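Local coordinates for HAT1-interacting factor 1 (Saccharomyces cerevisiae, PDB 4NQ0), which chaperones histones H3 and H4 as a component of the nuclear HAT-B histone acetyltransferase complex and takes part in chromatin assembly and telomere silencing, at residues F173-I183 against H257-T268. Sequence-based numbering, arbitrary orientation.
Sequences FSPANEHDDEI and HHYLKALGYYKT
Pro175 passes closest to Gly264, with their CA atoms 4.4 Å apart, as the irregular segment 173-183 runs over the C-terminal end of helix 252-266 and then beside its earlier turns. Next to this point Ala176 N donates to Gly264 O at 2.9 Å, from above the carbonyl plane. Ala176 CB sits over the centre of the Tyr265 ring, a CH-pi contact 4.2 Å from the centroid. Pro175 packs its ring against Lys267 CB and Thr268 CG2. The Lys267 chain is extended beyond CG, and its NZ donates to Phe173 O at 2.8 Å.

With CG anti to the backbone N (chi1 -178°), Asp180 turns its carboxylate toward Lys261 and Tyr265. Its OD2 accepts from Tyr265 OH at 2.6 Å through the anti lone pair, and also bonds Tyr239 of helix 229-248. Asp180 OD1 takes Lys261 NZ at 2.7 Å and Glu182 N from opposite faces of the carboxylate, which fixes the carboxylate's rotation. Lys261 NZ also bridges to Glu182 OE1 at 3.0 Å, so one ammonium group ties two acids together. Glu182 OE2, close to the Glu163 carboxylate, accepts from His258 NE2, with the carboxylate and ring planes 45° apart. Glu246 takes His258 ND1.

Asp180 OD1 accepting from Glu182 N makes an Asx turn, at the start of the type I beta turn from Asp180 to Ile183. With the salt-bridge network, it fastens the loop of histone-binding region 80-199 to helix 252-266, which enters the predicted second TPR repeat up to residue 262, in the SHNi-TPR architecture of the NASP family.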
loop_
_atom_site.group_PDB
_atom_site.type_symbol
_atom_site.label_atom_id
_atom_site.label_comp_id
_atom_site.label_asym_id
_atom_site.label_seq_id
_atom_site.Cartn_x
_atom_site.Cartn_y
_atom_site.Cartn_z
ATOM N N PHE A 173 3.556 11.231 -14.190
ATOM C CA PHE A 173 4.350 9.994 -14.195
ATOM C C PHE A 173 5.724 10.189 -13.564
ATOM O O PHE A 173 6.621 9.364 -13.746
ATOM C CB PHE A 173 4.507 9.470 -15.621
ATOM C CG PHE A 173 3.208 9.331 -16.355
ATOM C CD1 PHE A 173 2.334 8.305 -16.041
ATOM C CD2 PHE A 173 2.856 10.233 -17.343
ATOM C CE1 PHE A 173 1.124 8.174 -16.707
ATOM C CE2 PHE A 173 1.649 10.104 -18.025
ATOM C CZ PHE A 173 0.781 9.069 -17.703
ATOM N N SER A 174 5.877 11.268 -12.804
ATOM C CA SER A 174 7.131 11.553 -12.124
ATOM C C SER A 174 7.346 10.644 -10.914
ATOM O O SER A 174 6.393 10.089 -10.374
ATOM C CB SER A 174 7.172 13.009 -11.660
ATOM O OG SER A 174 7.100 13.885 -12.765
ATOM N N PRO A 175 8.614 10.488 -10.497
ATOM C CA PRO A 175 8.943 9.884 -9.214
ATOM C C PRO A 175 8.494 10.741 -8.028
ATOM O O PRO A 175 8.310 11.956 -8.166
ATOM C CB PRO A 175 10.474 9.791 -9.247
ATOM C CG PRO A 175 10.833 9.778 -10.686
ATOM C CD PRO A 175 9.807 10.641 -11.354
ATOM N N ALA A 176 8.331 10.099 -6.876
ATOM C CA ALA A 176 7.945 10.786 -5.651
ATOM C C ALA A 176 9.083 11.692 -5.204
ATOM O O ALA A 176 10.224 11.247 -5.083
ATOM C CB ALA A 176 7.618 9.783 -4.560
ATOM N N ASN A 177 8.773 12.963 -4.968
ATOM C CA ASN A 177 9.772 13.926 -4.492
ATOM C C ASN A 177 10.093 13.757 -3.007
ATOM O O ASN A 177 9.384 13.058 -2.277
ATOM C CB ASN A 177 9.334 15.370 -4.778
ATOM C CG ASN A 177 7.889 15.619 -4.421
ATOM O OD1 ASN A 177 6.984 15.218 -5.158
ATOM N ND2 ASN A 177 7.657 16.267 -3.289
ATOM N N GLU A 178 11.173 14.417 -2.586
ATOM C CA GLU A 178 11.685 14.379 -1.209
ATOM C C GLU A 178 10.634 14.451 -0.092
ATOM O O GLU A 178 10.870 13.907 0.987
ATOM C CB GLU A 178 12.707 15.511 -1.000
ATOM N N HIS A 179 9.502 15.122 -0.323
ATOM C CA HIS A 179 8.495 15.275 0.739
ATOM C C HIS A 179 7.149 14.630 0.422
ATOM O O HIS A 179 6.740 14.542 -0.743
ATOM C CB HIS A 179 8.279 16.742 1.113
ATOM C CG HIS A 179 7.565 16.917 2.417
ATOM N ND1 HIS A 179 8.137 16.585 3.627
ATOM C CD2 HIS A 179 6.312 17.352 2.699
ATOM C CE1 HIS A 179 7.274 16.822 4.599
ATOM N NE2 HIS A 179 6.161 17.291 4.063
ATOM N N ASP A 180 6.485 14.191 1.492
ATOM C CA ASP A 180 5.240 13.445 1.436
ATOM C C ASP A 180 4.388 13.868 2.642
ATOM O O ASP A 180 4.669 13.473 3.779
ATOM C CB ASP A 180 5.553 11.941 1.473
ATOM C CG ASP A 180 4.310 11.066 1.379
ATOM O OD1 ASP A 180 3.185 11.575 1.546
ATOM O OD2 ASP A 180 4.457 9.852 1.143
ATOM N N ASP A 181 3.343 14.656 2.382
ATOM C CA ASP A 181 2.524 15.259 3.452
ATOM C C ASP A 181 1.684 14.243 4.229
ATOM O O ASP A 181 1.194 14.537 5.321
ATOM C CB ASP A 181 1.609 16.368 2.888
ATOM C CG ASP A 181 2.105 17.785 3.219
ATOM O OD1 ASP A 181 3.334 17.993 3.393
ATOM O OD2 ASP A 181 1.249 18.700 3.309
ATOM N N GLU A 182 1.529 13.048 3.671
ATOM C CA GLU A 182 0.721 12.004 4.284
ATOM C C GLU A 182 1.487 11.220 5.356
ATOM O O GLU A 182 0.895 10.453 6.121
ATOM C CB GLU A 182 0.210 11.078 3.181
ATOM C CG GLU A 182 -0.703 9.954 3.626
ATOM C CD GLU A 182 -1.410 9.292 2.450
ATOM O OE1 GLU A 182 -1.152 9.681 1.289
ATOM O OE2 GLU A 182 -2.222 8.375 2.689
ATOM N N ILE A 183 2.801 11.398 5.428
ATOM C CA ILE A 183 3.565 10.741 6.476
ATOM C C ILE A 183 3.490 11.584 7.749
ATOM O O ILE A 183 4.028 12.685 7.799
ATOM C CB ILE A 183 5.022 10.518 6.062
ATOM C CG1 ILE A 183 5.067 9.587 4.843
ATOM C CG2 ILE A 183 5.813 9.931 7.218
ATOM C CD1 ILE A 183 6.457 9.246 4.385
ATOM N N HIS A 257 -5.556 7.055 -5.704
ATOM C CA HIS A 257 -4.581 8.013 -5.216
ATOM C C HIS A 257 -3.402 7.315 -4.529
ATOM O O HIS A 257 -2.243 7.697 -4.722
ATOM C CB HIS A 257 -5.243 9.015 -4.274
ATOM C CG HIS A 257 -4.273 9.787 -3.445
ATOM N ND1 HIS A 257 -3.498 10.807 -3.960
ATOM C CD2 HIS A 257 -3.934 9.679 -2.137
ATOM C CE1 HIS A 257 -2.734 11.301 -3.001
ATOM N NE2 HIS A 257 -2.978 10.634 -1.886
ATOM N N HIS A 258 -3.687 6.278 -3.746
ATOM C CA HIS A 258 -2.617 5.534 -3.068
ATOM C C HIS A 258 -1.793 4.661 -3.998
ATOM O O HIS A 258 -0.570 4.587 -3.853
ATOM C CB HIS A 258 -3.161 4.759 -1.877
ATOM C CG HIS A 258 -3.439 5.635 -0.700
ATOM N ND1 HIS A 258 -4.625 5.597 0.002
ATOM C CD2 HIS A 258 -2.699 6.621 -0.139
ATOM C CE1 HIS A 258 -4.587 6.503 0.967
ATOM N NE2 HIS A 258 -3.431 7.141 0.898
ATOM N N TYR A 259 -2.441 4.012 -4.956
ATOM C CA TYR A 259 -1.705 3.273 -6.003
ATOM C C TYR A 259 -0.734 4.184 -6.777
ATOM O O TYR A 259 0.403 3.800 -7.090
ATOM C CB TYR A 259 -2.667 2.620 -6.984
ATOM C CG TYR A 259 -3.498 1.466 -6.449
ATOM C CD1 TYR A 259 -2.987 0.557 -5.523
ATOM C CD2 TYR A 259 -4.786 1.255 -6.919
ATOM C CE1 TYR A 259 -3.759 -0.510 -5.048
ATOM C CE2 TYR A 259 -5.555 0.193 -6.471
ATOM C CZ TYR A 259 -5.039 -0.691 -5.540
ATOM O OH TYR A 259 -5.804 -1.744 -5.102
ATOM N N LEU A 260 -1.190 5.395 -7.088
ATOM C CA LEU A 260 -0.332 6.394 -7.718
ATOM C C LEU A 260 0.817 6.851 -6.833
ATOM O O LEU A 260 1.891 7.165 -7.348
ATOM C CB LEU A 260 -1.136 7.621 -8.138
ATOM C CG LEU A 260 -2.097 7.425 -9.324
ATOM C CD1 LEU A 260 -3.014 8.623 -9.397
ATOM C CD2 LEU A 260 -1.358 7.228 -10.634
ATOM N N LYS A 261 0.581 6.944 -5.528
ATOM C CA LYS A 261 1.651 7.263 -4.580
ATOM C C LYS A 261 2.671 6.130 -4.532
ATOM O O LYS A 261 3.870 6.382 -4.504
ATOM C CB LYS A 261 1.099 7.510 -3.165
ATOM C CG LYS A 261 0.313 8.802 -3.016
ATOM C CD LYS A 261 1.130 9.966 -2.458
ATOM C CE LYS A 261 1.507 9.740 -1.004
ATOM N NZ LYS A 261 1.213 10.885 -0.101
ATOM N N ALA A 262 2.192 4.889 -4.537
ATOM C CA ALA A 262 3.076 3.729 -4.510
ATOM C C ALA A 262 3.953 3.743 -5.754
ATOM O O ALA A 262 5.165 3.593 -5.675
ATOM C CB ALA A 262 2.270 2.427 -4.443
ATOM N N LEU A 263 3.319 3.966 -6.895
ATOM C CA LEU A 263 4.005 4.036 -8.171
ATOM C C LEU A 263 5.110 5.094 -8.135
ATOM O O LEU A 263 6.227 4.832 -8.553
ATOM C CB LEU A 263 2.980 4.306 -9.277
ATOM C CG LEU A 263 3.379 4.216 -10.747
ATOM C CD1 LEU A 263 3.763 2.798 -11.180
ATOM C CD2 LEU A 263 2.207 4.732 -11.599
ATOM N N GLY A 264 4.816 6.277 -7.613
ATOM C CA GLY A 264 5.846 7.305 -7.434
ATOM C C GLY A 264 7.033 6.852 -6.590
ATOM O O GLY A 264 8.177 7.199 -6.880
ATOM N N TYR A 265 6.773 6.082 -5.535
ATOM C CA TYR A 265 7.846 5.599 -4.669
ATOM C C TYR A 265 8.711 4.559 -5.374
ATOM O O TYR A 265 9.932 4.599 -5.277
ATOM C CB TYR A 265 7.293 5.050 -3.344
ATOM C CG TYR A 265 7.155 6.126 -2.290
ATOM C CD1 TYR A 265 8.227 6.456 -1.464
ATOM C CD2 TYR A 265 5.971 6.830 -2.135
ATOM C CE1 TYR A 265 8.116 7.443 -0.512
ATOM C CE2 TYR A 265 5.855 7.826 -1.182
ATOM C CZ TYR A 265 6.940 8.127 -0.379
ATOM O OH TYR A 265 6.834 9.094 0.576
ATOM N N TYR A 266 8.081 3.644 -6.097
ATOM C CA TYR A 266 8.834 2.626 -6.827
ATOM C C TYR A 266 9.731 3.266 -7.885
ATOM O O TYR A 266 10.800 2.758 -8.191
ATOM C CB TYR A 266 7.885 1.628 -7.484
ATOM C CG TYR A 266 7.066 0.782 -6.526
ATOM C CD1 TYR A 266 7.615 0.278 -5.356
ATOM C CD2 TYR A 266 5.755 0.440 -6.826
ATOM C CE1 TYR A 266 6.862 -0.511 -4.481
ATOM C CE2 TYR A 266 5.007 -0.350 -5.967
ATOM C CZ TYR A 266 5.575 -0.825 -4.792
ATOM O OH TYR A 266 4.853 -1.630 -3.942
ATOM N N LYS A 267 9.298 4.395 -8.434
ATOM C CA LYS A 267 10.084 5.110 -9.446
ATOM C C LYS A 267 11.309 5.855 -8.915
ATOM O O LYS A 267 12.136 6.307 -9.701
ATOM C CB LYS A 267 9.185 6.061 -10.223
ATOM C CG LYS A 267 8.362 5.345 -11.282
ATOM C CD LYS A 267 7.318 6.284 -11.859
ATOM C CE LYS A 267 6.916 5.900 -13.273
ATOM N NZ LYS A 267 5.729 6.712 -13.727
ATOM N N THR A 268 11.445 5.974 -7.599
ATOM C CA THR A 268 12.678 6.511 -7.011
ATOM C C THR A 268 13.723 5.413 -6.829
ATOM O O THR A 268 14.857 5.684 -6.434
ATOM C CB THR A 268 12.430 7.141 -5.633
ATOM O OG1 THR A 268 12.109 6.109 -4.691
ATOM C CG2 THR A 268 11.296 8.186 -5.696
HETATM O O HOH W 1 4.831 8.152 -10.698
#